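Putative nitroreductase (Thermotoga maritima, PDB 1VKW) is of unproven function but probably acts as an oxidoreductase related to the FMN-dependent nitroreductases. Local coordinates at residues L44-I49 and G84-L89; L53-N58 and V78-Q83; P63-A68 and P110-F115. All blocks are in the same frame, centred on the assembly; numbering follows the deposited sequence.

Overall arrangement
Three contacts gather the first half of the chain round helix 74-93. After helix 35-43 the chain runs into the loop 44-49, which contact 1 ties to residues 84-89 of that helix, closing a long loop. Nested within it is contact 2, where residues 53-58, which run into and include the outermost strand 56-58, meet the preceding part of the same helix, 78-83. The next strand, 64-67, pairs in contact 3 with strand 112-116, beyond the helix, so this closure crosses both of the others. The contacts thus join loop, helix and antiparallel sheet: Ile87 packs on Ile66, and Tyr80 OH reaches the backbone O of Tyr111.

Contact 1 (L44-I49 and G84-L89); sequences LLVKFI and GEQIVL
Gln86 extends from helix 74-93 toward the loop 44-49, and its amide bonds to both the N-H and the C=O of Lys47. The chain is extended beyond CG (chi2 175°), which carries CD away from the helix. There the carbonyl oxygen OE1 accepts the Lys47 N-H at 2.8 Å, in the carbonyl plane and on a lone pair. In return NE2 donates to Lys47 O at 2.8 Å, with that acceptor close to the amide plane of Gln86. Val46 crosses the glutamine side chain at about a right angle, and Val46 CG2 lies against the amide, 3.5 Å from Gln86 OE1 and hardly farther from CD and NE2. Farther toward helix 35-43 the meeting is apolar and looser, Leu44 CD2 approaching Ile87 CG1 at 4.2 Å.

Both amide atoms have further partners. A water donates to OE1 and to Leu45 O, and NE2 also reaches Phe82 O on its own helix. The Lys47 amine, by contrast, turns away to a salt bridge with Glu201. An alanine in place of Gln86 would probably leave Lys47 N and O without their mates and Val46 CG2 without the amide it packs on. One side-chain amide thus stands in for a neighbouring strand, satisfying the N-H and C=O of a single residue in a segment that has no regular structure, and its two bonds fix which way round the amide is turned.

Contact 2 (L53-N58 and V78-Q83); sequences LDWKIN and VEYGFQ
Gln83 OE1 takes two N-H groups from the segment leading into strand 56-58. Leu53 N approaches it at 2.9 Å, in the carbonyl plane and on a lone pair, while the indole NE1 of Trp55 comes from 3.1 Å, tilted 22° from that plane. The oxygen sits at the edge of the indole, whose plane is turned 65° from the amide. Beside this polar grip, Trp55 CH2 stands 3.5 Å above the Tyr80 ring, over its centre, although the two ring planes are inclined too far for a parallel stack and too little for a T-shaped pair. Leu53 CD1 also reaches that phenol, touching Tyr80 CD1 at 3.5 Å, its side chain at about a right angle to the tyrosine.

A second shell holds these groups in place. One turn back along the helix, Glu79 OE2 receives Gln83 NE2 at 2.8 Å, the donor lying above the carboxylate plane; NE2 also serves Lys51 O, so the amide cannot readily flip. Glu79 in turn binds the backbone N of Ile49 and Thr50. The Tyr80 hydroxyl is hydrogen-bonded to Tyr111 O and Ala68 N, which anchors it and so probably steadies the ring against Trp55 CH2. Such packing, with the approach to an edge strand pinned onto a long helix that lies against the antiparallel sheet, belongs to an alpha+beta fold, as in the FMN-dependent nitroreductases.

Contact 3 (P63-A68 and P110-F115); sequences PSYIYA and PYIIVF
Ile66 and Ile113 face each other as a hydrogen-bonded antiparallel pair, and here the two strands are joined most regularly. Ile66 N donates to Ile113 O at 2.9 Å, and the return bond from Ile113 N to Ile66 O has the same length and lies in the carbonyl plane. The neighbouring pair, Tyr65 with Val114, is non-hydrogen-bonded, its CA atoms only 4.0 Å apart, with CA-H...O contacts filling in around it. On the face shared by Ser64, Ile66, Ile113 and Phe115 the packing is dense. Phe115 has its CG between the backbone N and the carbonyl carbon (chi1 66°). Its ring comes nearer to strand 64-67, and Ser64 CB lies 3.7 Å above the ring plane, offset toward the rim, in a CH-pi contact. Ile66 CG1 meets the same ring at CE1, 3.8 Å away.

These are the two inner strands of a four-stranded antiparallel sheet in the order 56-58, 64-67, 112-116, 97-101. Helix 74-93 covers the isoleucine part of this face, Ile66 on Ile87 and Ile113 on Val88, and Met33 lies against Ser64 and Phe115.

The other face is more open to solvent, with Tyr65 partly exposed. There Ile112 CD1 sits over the Tyr65 ring, 4.3 Å from its centroid, in a second CH-pi contact, while Val114 CG1 is wedged between Tyr65 CB and Pro63 CG. At the Pro63 end the pairing slackens: Phe115 N still bonds to Ser64 O at 2.8 Å, but the return link is made by a water that accepts from Ser64 N and donates to Phe115 O. At the far end the contacts are sparse: Ala68 O lies 3.9 Å from Pro110 CD, and Tyr67 CB touches Ile112 CG2 loosely.

Contact 1 (L44-I49 and G84-L89)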
loop_
_atom_site.group_PDB
_atom_site.type_symbol
_atom_site.label_atom_id
_atom_site.label_comp_id
_atom_site.label_asym_id
_atom_site.label_seq_id
_atom_site.Cartn_x
_atom_site.Cartn_y
_atom_site.Cartn_z
ATOM N N LEU A 44 -3.321 9.339 10.892
ATOM C CA LEU A 44 -3.887 8.424 9.907
ATOM C C LEU A 44 -4.475 7.213 10.623
ATOM O O LEU A 44 -3.791 6.577 11.422
ATOM C CB LEU A 44 -2.816 7.975 8.899
ATOM C CG LEU A 44 -3.217 6.936 7.838
ATOM C CD1 LEU A 44 -4.344 7.451 6.942
ATOM C CD2 LEU A 44 -2.007 6.520 6.991
ATOM N N LEU A 45 -5.741 6.908 10.350
ATOM C CA LEU A 45 -6.344 5.681 10.861
ATOM C C LEU A 45 -5.859 4.527 9.996
ATOM O O LEU A 45 -6.027 4.545 8.767
ATOM C CB LEU A 45 -7.876 5.751 10.842
ATOM C CG LEU A 45 -8.587 4.689 11.693
ATOM C CD1 LEU A 45 -8.551 5.084 13.161
ATOM C CD2 LEU A 45 -10.028 4.485 11.235
ATOM N N VAL A 46 -5.243 3.535 10.635
ATOM C CA VAL A 46 -4.697 2.380 9.921
ATOM C C VAL A 46 -5.465 1.121 10.304
ATOM O O VAL A 46 -5.754 0.899 11.478
ATOM C CB VAL A 46 -3.158 2.205 10.176
ATOM C CG1 VAL A 46 -2.857 1.749 11.606
ATOM C CG2 VAL A 46 -2.550 1.238 9.165
ATOM N N LYS A 47 -5.825 0.320 9.301
ATOM C CA LYS A 47 -6.407 -0.997 9.541
ATOM C C LYS A 47 -5.269 -1.985 9.790
ATOM O O LYS A 47 -4.217 -1.903 9.157
ATOM C CB LYS A 47 -7.226 -1.447 8.335
ATOM C CG LYS A 47 -7.899 -2.795 8.523
ATOM C CD LYS A 47 -9.137 -2.682 9.376
ATOM C CE LYS A 47 -9.856 -4.024 9.466
ATOM N NZ LYS A 47 -11.178 -3.882 10.134
ATOM N N PHE A 48 -5.472 -2.910 10.718
ATOM C CA PHE A 48 -4.493 -3.965 10.951
ATOM C C PHE A 48 -5.187 -5.314 11.105
ATOM O O PHE A 48 -6.384 -5.383 11.407
ATOM C CB PHE A 48 -3.596 -3.636 12.155
ATOM C CG PHE A 48 -4.339 -3.404 13.447
ATOM C CD1 PHE A 48 -4.694 -4.467 14.260
ATOM C CD2 PHE A 48 -4.634 -2.116 13.872
ATOM C CE1 PHE A 48 -5.353 -4.252 15.473
ATOM C CE2 PHE A 48 -5.298 -1.894 15.065
ATOM C CZ PHE A 48 -5.656 -2.962 15.874
ATOM N N ILE A 49 -4.436 -6.383 10.866
ATOM C CA ILE A 49 -4.988 -7.727 10.896
ATOM C C ILE A 49 -4.955 -8.301 12.318
ATOM O O ILE A 49 -5.960 -8.838 12.796
ATOM C CB ILE A 49 -4.210 -8.637 9.922
ATOM C CG1 ILE A 49 -4.361 -8.127 8.485
ATOM C CG2 ILE A 49 -4.704 -10.073 10.013
ATOM C CD1 ILE A 49 -3.273 -8.611 7.545
ATOM N N GLY A 84 2.063 -0.707 6.051
ATOM C CA GLY A 84 3.014 0.118 5.317
ATOM C C GLY A 84 2.457 0.685 4.018
ATOM O O GLY A 84 2.677 1.854 3.703
ATOM N N GLU A 85 1.726 -0.128 3.264
ATOM C CA GLU A 85 1.135 0.361 2.028
ATOM C C GLU A 85 -0.021 1.334 2.296
ATOM O O GLU A 85 -0.235 2.250 1.507
ATOM C CB GLU A 85 0.737 -0.791 1.105
ATOM C CG GLU A 85 0.267 -0.368 -0.287
ATOM C CD GLU A 85 1.329 0.271 -1.174
ATOM O OE1 GLU A 85 2.492 0.419 -0.749
ATOM O OE2 GLU A 85 1.000 0.625 -2.333
ATOM N N GLN A 86 -0.738 1.177 3.415
ATOM C CA GLN A 86 -1.730 2.174 3.811
ATOM C C GLN A 86 -1.085 3.549 3.980
ATOM O O GLN A 86 -1.633 4.570 3.543
ATOM C CB GLN A 86 -2.453 1.751 5.096
ATOM C CG GLN A 86 -3.505 0.669 4.847
ATOM C CD GLN A 86 -4.125 0.170 6.126
ATOM O OE1 GLN A 86 -4.974 0.844 6.708
ATOM N NE2 GLN A 86 -3.690 -1.003 6.585
ATOM N N ILE A 87 0.088 3.565 4.604
ATOM C CA ILE A 87 0.850 4.805 4.797
ATOM C C ILE A 87 1.344 5.383 3.462
ATOM O O ILE A 87 1.240 6.599 3.228
ATOM C CB ILE A 87 2.029 4.566 5.774
ATOM C CG1 ILE A 87 1.494 4.141 7.153
ATOM C CG2 ILE A 87 2.885 5.822 5.899
ATOM C CD1 ILE A 87 2.543 3.513 8.061
ATOM N N VAL A 88 1.866 4.512 2.596
ATOM C CA VAL A 88 2.303 4.904 1.243
ATOM C C VAL A 88 1.189 5.600 0.487
ATOM O O VAL A 88 1.384 6.673 -0.092
ATOM C CB VAL A 88 2.787 3.678 0.421
ATOM C CG1 VAL A 88 2.896 4.005 -1.073
ATOM C CG2 VAL A 88 4.122 3.192 0.938
ATOM N N LEU A 89 0.015 4.988 0.502
ATOM C CA LEU A 89 -1.131 5.525 -0.217
ATOM C C LEU A 89 -1.619 6.838 0.379
ATOM O O LEU A 89 -2.091 7.716 -0.341
ATOM C CB LEU A 89 -2.263 4.489 -0.246
ATOM C CG LEU A 89 -1.977 3.283 -1.142
ATOM C CD1 LEU A 89 -3.111 2.265 -1.047
ATOM C CD2 LEU A 89 -1.752 3.725 -2.602
HETATM O O HOH W 1 -5.521 3.572 6.136
#

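Contact 2 (L53-N58 and V78-Q83)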
loop_
_atom_site.group_PDB
_atom_site.type_symbol
_atom_site.label_atom_id
_atom_site.label_comp_id
_atom_site.label_asym_id
_atom_site.label_seq_id
_atom_site.Cartn_x
_atom_site.Cartn_y
_atom_site.Cartn_z
ATOM N N LEU A 53 1.563 -2.017 14.242
ATOM C CA LEU A 53 3.005 -1.867 14.429
ATOM C C LEU A 53 3.357 -0.508 15.009
ATOM O O LEU A 53 2.510 0.375 15.100
ATOM C CB LEU A 53 3.742 -2.096 13.109
ATOM C CG LEU A 53 3.565 -3.503 12.530
ATOM C CD1 LEU A 53 4.430 -3.645 11.300
ATOM C CD2 LEU A 53 3.897 -4.597 13.545
ATOM N N ASP A 54 4.615 -0.366 15.424
ATOM C CA ASP A 54 5.115 0.862 16.027
ATOM C C ASP A 54 5.849 1.680 14.966
ATOM O O ASP A 54 7.072 1.601 14.829
ATOM C CB ASP A 54 6.040 0.520 17.202
ATOM C CG ASP A 54 6.419 1.729 18.024
ATOM O OD1 ASP A 54 5.955 2.845 17.707
ATOM O OD2 ASP A 54 7.181 1.654 19.013
ATOM N N TRP A 55 5.090 2.469 14.213
ATOM C CA TRP A 55 5.655 3.210 13.091
ATOM C C TRP A 55 6.456 4.427 13.549
ATOM O O TRP A 55 6.060 5.158 14.469
ATOM C CB TRP A 55 4.573 3.590 12.077
ATOM C CG TRP A 55 4.042 2.383 11.389
ATOM C CD1 TRP A 55 2.898 1.709 11.682
ATOM C CD2 TRP A 55 4.668 1.666 10.321
ATOM N NE1 TRP A 55 2.755 0.632 10.841
ATOM C CE2 TRP A 55 3.833 0.578 9.998
ATOM C CE3 TRP A 55 5.855 1.838 9.591
ATOM C CZ2 TRP A 55 4.140 -0.334 8.978
ATOM C CZ3 TRP A 55 6.154 0.936 8.571
ATOM C CH2 TRP A 55 5.301 -0.138 8.280
ATOM N N LYS A 56 7.603 4.601 12.897
ATOM C CA LYS A 56 8.553 5.656 13.206
ATOM C C LYS A 56 8.801 6.452 11.937
ATOM O O LYS A 56 8.808 5.886 10.836
ATOM C CB LYS A 56 9.865 5.052 13.698
ATOM C CG LYS A 56 9.736 4.191 14.951
ATOM C CD LYS A 56 9.164 4.978 16.124
ATOM C CE LYS A 56 9.629 4.415 17.462
ATOM N NZ LYS A 56 9.388 2.951 17.584
ATOM N N ILE A 57 8.993 7.759 12.102
ATOM C CA ILE A 57 9.196 8.674 10.983
ATOM C C ILE A 57 10.497 9.436 11.204
ATOM O O ILE A 57 10.643 10.130 12.211
ATOM C CB ILE A 57 8.002 9.673 10.848
ATOM C CG1 ILE A 57 6.642 8.957 10.934
ATOM C CG2 ILE A 57 8.081 10.432 9.528
ATOM C CD1 ILE A 57 6.012 8.972 12.323
ATOM N N ASN A 58 11.445 9.286 10.279
ATOM C CA ASN A 58 12.704 10.022 10.336
ATOM C C ASN A 58 12.723 11.139 9.294
ATOM O O ASN A 58 12.693 10.873 8.092
ATOM C CB ASN A 58 13.903 9.089 10.125
ATOM C CG ASN A 58 15.243 9.783 10.379
ATOM O OD1 ASN A 58 16.210 9.576 9.643
ATOM N ND2 ASN A 58 15.303 10.607 11.421
ATOM N N VAL A 78 3.442 -9.788 6.636
ATOM C CA VAL A 78 2.190 -9.402 5.947
ATOM C C VAL A 78 1.634 -8.128 6.596
ATOM O O VAL A 78 1.229 -7.195 5.900
ATOM C CB VAL A 78 1.140 -10.554 5.954
ATOM C CG1 VAL A 78 -0.211 -10.090 5.446
ATOM C CG2 VAL A 78 1.606 -11.697 5.103
ATOM N N GLU A 79 1.646 -8.097 7.930
ATOM C CA GLU A 79 1.241 -6.931 8.709
ATOM C C GLU A 79 2.036 -5.702 8.304
ATOM O O GLU A 79 1.462 -4.631 8.108
ATOM C CB GLU A 79 1.442 -7.203 10.217
ATOM C CG GLU A 79 0.670 -6.269 11.137
ATOM C CD GLU A 79 -0.829 -6.516 11.080
ATOM O OE1 GLU A 79 -1.293 -7.519 11.667
ATOM O OE2 GLU A 79 -1.539 -5.708 10.452
ATOM N N TYR A 80 3.358 -5.858 8.194
ATOM C CA TYR A 80 4.240 -4.758 7.794
ATOM C C TYR A 80 3.854 -4.213 6.412
ATOM O O TYR A 80 3.678 -3.005 6.236
ATOM C CB TYR A 80 5.714 -5.193 7.827
ATOM C CG TYR A 80 6.680 -4.019 7.855
ATOM C CD1 TYR A 80 7.106 -3.476 9.057
ATOM C CD2 TYR A 80 7.139 -3.434 6.677
ATOM C CE1 TYR A 80 7.972 -2.391 9.092
ATOM C CE2 TYR A 80 8.018 -2.344 6.705
ATOM C CZ TYR A 80 8.424 -1.827 7.919
ATOM O OH TYR A 80 9.285 -0.747 7.967
ATOM N N GLY A 81 3.695 -5.110 5.443
ATOM C CA GLY A 81 3.240 -4.729 4.109
ATOM C C GLY A 81 1.862 -4.094 4.104
ATOM O O GLY A 81 1.645 -3.082 3.450
ATOM N N PHE A 82 0.942 -4.676 4.870
ATOM C CA PHE A 82 -0.452 -4.219 4.923
ATOM C C PHE A 82 -0.568 -2.796 5.488
ATOM O O PHE A 82 -1.191 -1.920 4.879
ATOM C CB PHE A 82 -1.274 -5.210 5.756
ATOM C CG PHE A 82 -2.759 -4.946 5.741
ATOM C CD1 PHE A 82 -3.510 -5.175 4.586
ATOM C CD2 PHE A 82 -3.409 -4.475 6.878
ATOM C CE1 PHE A 82 -4.889 -4.937 4.568
ATOM C CE2 PHE A 82 -4.782 -4.227 6.863
ATOM C CZ PHE A 82 -5.524 -4.459 5.703
ATOM N N GLN A 83 0.065 -2.560 6.633
ATOM C CA GLN A 83 0.034 -1.241 7.254
ATOM C C GLN A 83 0.901 -0.247 6.502
ATOM O O GLN A 83 0.521 0.911 6.346
ATOM C CB GLN A 83 0.454 -1.326 8.723
ATOM C CG GLN A 83 -0.581 -2.011 9.589
ATOM C CD GLN A 83 -0.104 -2.252 11.009
ATOM O OE1 GLN A 83 0.592 -1.422 11.592
ATOM N NE2 GLN A 83 -0.482 -3.393 11.568
#

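Contact 3 (P63-A68 and P110-F115)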
loop_
_atom_site.group_PDB
_atom_site.type_symbol
_atom_site.label_atom_id
_atom_site.label_comp_id
_atom_site.label_asym_id
_atom_site.label_seq_id
_atom_site.Cartn_x
_atom_site.Cartn_y
_atom_site.Cartn_z
ATOM N N PRO A 63 16.962 11.025 2.032
ATOM C CA PRO A 63 15.537 11.332 2.089
ATOM C C PRO A 63 14.942 11.049 3.480
ATOM O O PRO A 63 15.632 10.337 4.311
ATOM C CB PRO A 63 14.943 10.396 1.021
ATOM C CG PRO A 63 15.844 9.216 1.028
ATOM C CD PRO A 63 17.219 9.733 1.372
ATOM N N SER A 64 13.690 11.574 3.652
ATOM C CA SER A 64 12.868 11.198 4.800
ATOM C C SER A 64 12.377 9.777 4.606
ATOM O O SER A 64 12.076 9.362 3.472
ATOM C CB SER A 64 11.645 12.113 4.938
ATOM O OG SER A 64 12.013 13.458 5.141
ATOM N N TYR A 65 12.263 9.034 5.704
ATOM C CA TYR A 65 11.725 7.675 5.632
ATOM C C TYR A 65 10.957 7.228 6.874
ATOM O O TYR A 65 11.211 7.691 7.994
ATOM C CB TYR A 65 12.829 6.665 5.301
ATOM C CG TYR A 65 13.894 6.507 6.362
ATOM C CD1 TYR A 65 13.702 5.655 7.446
ATOM C CD2 TYR A 65 15.110 7.180 6.263
ATOM C CE1 TYR A 65 14.682 5.492 8.419
ATOM C CE2 TYR A 65 16.099 7.025 7.233
ATOM C CZ TYR A 65 15.877 6.176 8.308
ATOM O OH TYR A 65 16.844 6.013 9.276
ATOM N N ILE A 66 10.022 6.313 6.633
ATOM C CA ILE A 66 9.181 5.715 7.658
ATOM C C ILE A 66 9.563 4.250 7.765
ATOM O O ILE A 66 9.964 3.633 6.774
ATOM C CB ILE A 66 7.691 5.870 7.275
ATOM C CG1 ILE A 66 7.243 7.317 7.463
ATOM C CG2 ILE A 66 6.792 4.952 8.107
ATOM C CD1 ILE A 66 5.894 7.624 6.854
ATOM N N TYR A 67 9.445 3.698 8.966
ATOM C CA TYR A 67 9.739 2.295 9.193
ATOM C C TYR A 67 9.204 1.829 10.542
ATOM O O TYR A 67 8.837 2.637 11.398
ATOM C CB TYR A 67 11.244 2.065 9.172
ATOM C CG TYR A 67 11.939 2.753 10.314
ATOM C CD1 TYR A 67 12.217 4.117 10.260
ATOM C CD2 TYR A 67 12.284 2.055 11.463
ATOM C CE1 TYR A 67 12.841 4.763 11.310
ATOM C CE2 TYR A 67 12.917 2.690 12.521
ATOM C CZ TYR A 67 13.193 4.047 12.440
ATOM O OH TYR A 67 13.817 4.688 13.487
ATOM N N ALA A 68 9.188 0.515 10.728
ATOM C CA ALA A 68 8.837 -0.082 12.008
ATOM C C ALA A 68 9.622 -1.370 12.185
ATOM O O ALA A 68 10.129 -1.939 11.218
ATOM C CB ALA A 68 7.338 -0.353 12.077
ATOM N N PRO A 110 12.467 -4.662 8.079
ATOM C CA PRO A 110 12.472 -5.331 6.768
ATOM C C PRO A 110 12.710 -4.364 5.602
ATOM O O PRO A 110 13.525 -4.633 4.716
ATOM C CB PRO A 110 11.063 -5.948 6.669
ATOM C CG PRO A 110 10.434 -5.788 8.008
ATOM C CD PRO A 110 11.129 -4.680 8.701
ATOM N N TYR A 111 11.985 -3.256 5.609
ATOM C CA TYR A 111 12.109 -2.242 4.579
ATOM C C TYR A 111 11.915 -0.867 5.201
ATOM O O TYR A 111 11.243 -0.733 6.223
ATOM C CB TYR A 111 11.039 -2.440 3.494
ATOM C CG TYR A 111 11.104 -3.756 2.744
ATOM C CD1 TYR A 111 11.834 -3.872 1.564
ATOM C CD2 TYR A 111 10.417 -4.876 3.201
ATOM C CE1 TYR A 111 11.887 -5.078 0.865
ATOM C CE2 TYR A 111 10.464 -6.085 2.514
ATOM C CZ TYR A 111 11.198 -6.182 1.346
ATOM O OH TYR A 111 11.249 -7.382 0.664
ATOM N N ILE A 112 12.498 0.152 4.586
ATOM C CA ILE A 112 12.070 1.515 4.869
ATOM C C ILE A 112 11.187 1.985 3.717
ATOM O O ILE A 112 11.202 1.411 2.626
ATOM C CB ILE A 112 13.263 2.477 5.116
ATOM C CG1 ILE A 112 14.116 2.659 3.858
ATOM C CG2 ILE A 112 14.116 1.975 6.271
ATOM C CD1 ILE A 112 15.182 3.728 3.973
ATOM N N ILE A 113 10.389 3.007 3.985
ATOM C CA ILE A 113 9.626 3.678 2.955
ATOM C C ILE A 113 10.143 5.109 2.910
ATOM O O ILE A 113 9.842 5.909 3.791
ATOM C CB ILE A 113 8.127 3.646 3.291
ATOM C CG1 ILE A 113 7.648 2.204 3.473
ATOM C CG2 ILE A 113 7.327 4.341 2.198
ATOM C CD1 ILE A 113 6.300 2.100 4.173
ATOM N N VAL A 114 10.959 5.421 1.911
ATOM C CA VAL A 114 11.432 6.789 1.747
ATOM C C VAL A 114 10.333 7.587 1.063
ATOM O O VAL A 114 9.518 7.024 0.337
ATOM C CB VAL A 114 12.768 6.883 0.957
ATOM C CG1 VAL A 114 13.897 6.177 1.719
ATOM C CG2 VAL A 114 12.640 6.317 -0.459
ATOM N N PHE A 115 10.289 8.890 1.308
ATOM C CA PHE A 115 9.283 9.730 0.669
ATOM C C PHE A 115 9.709 11.191 0.559
ATOM O O PHE A 115 10.638 11.629 1.230
ATOM C CB PHE A 115 7.943 9.620 1.404
ATOM C CG PHE A 115 7.964 10.171 2.808
ATOM C CD1 PHE A 115 8.592 9.472 3.835
ATOM C CD2 PHE A 115 7.339 11.380 3.105
ATOM C CE1 PHE A 115 8.603 9.969 5.129
ATOM C CE2 PHE A 115 7.341 11.877 4.398
ATOM C CZ PHE A 115 7.979 11.174 5.413
HETATM O O HOH W 2 12.704 13.423 1.307
#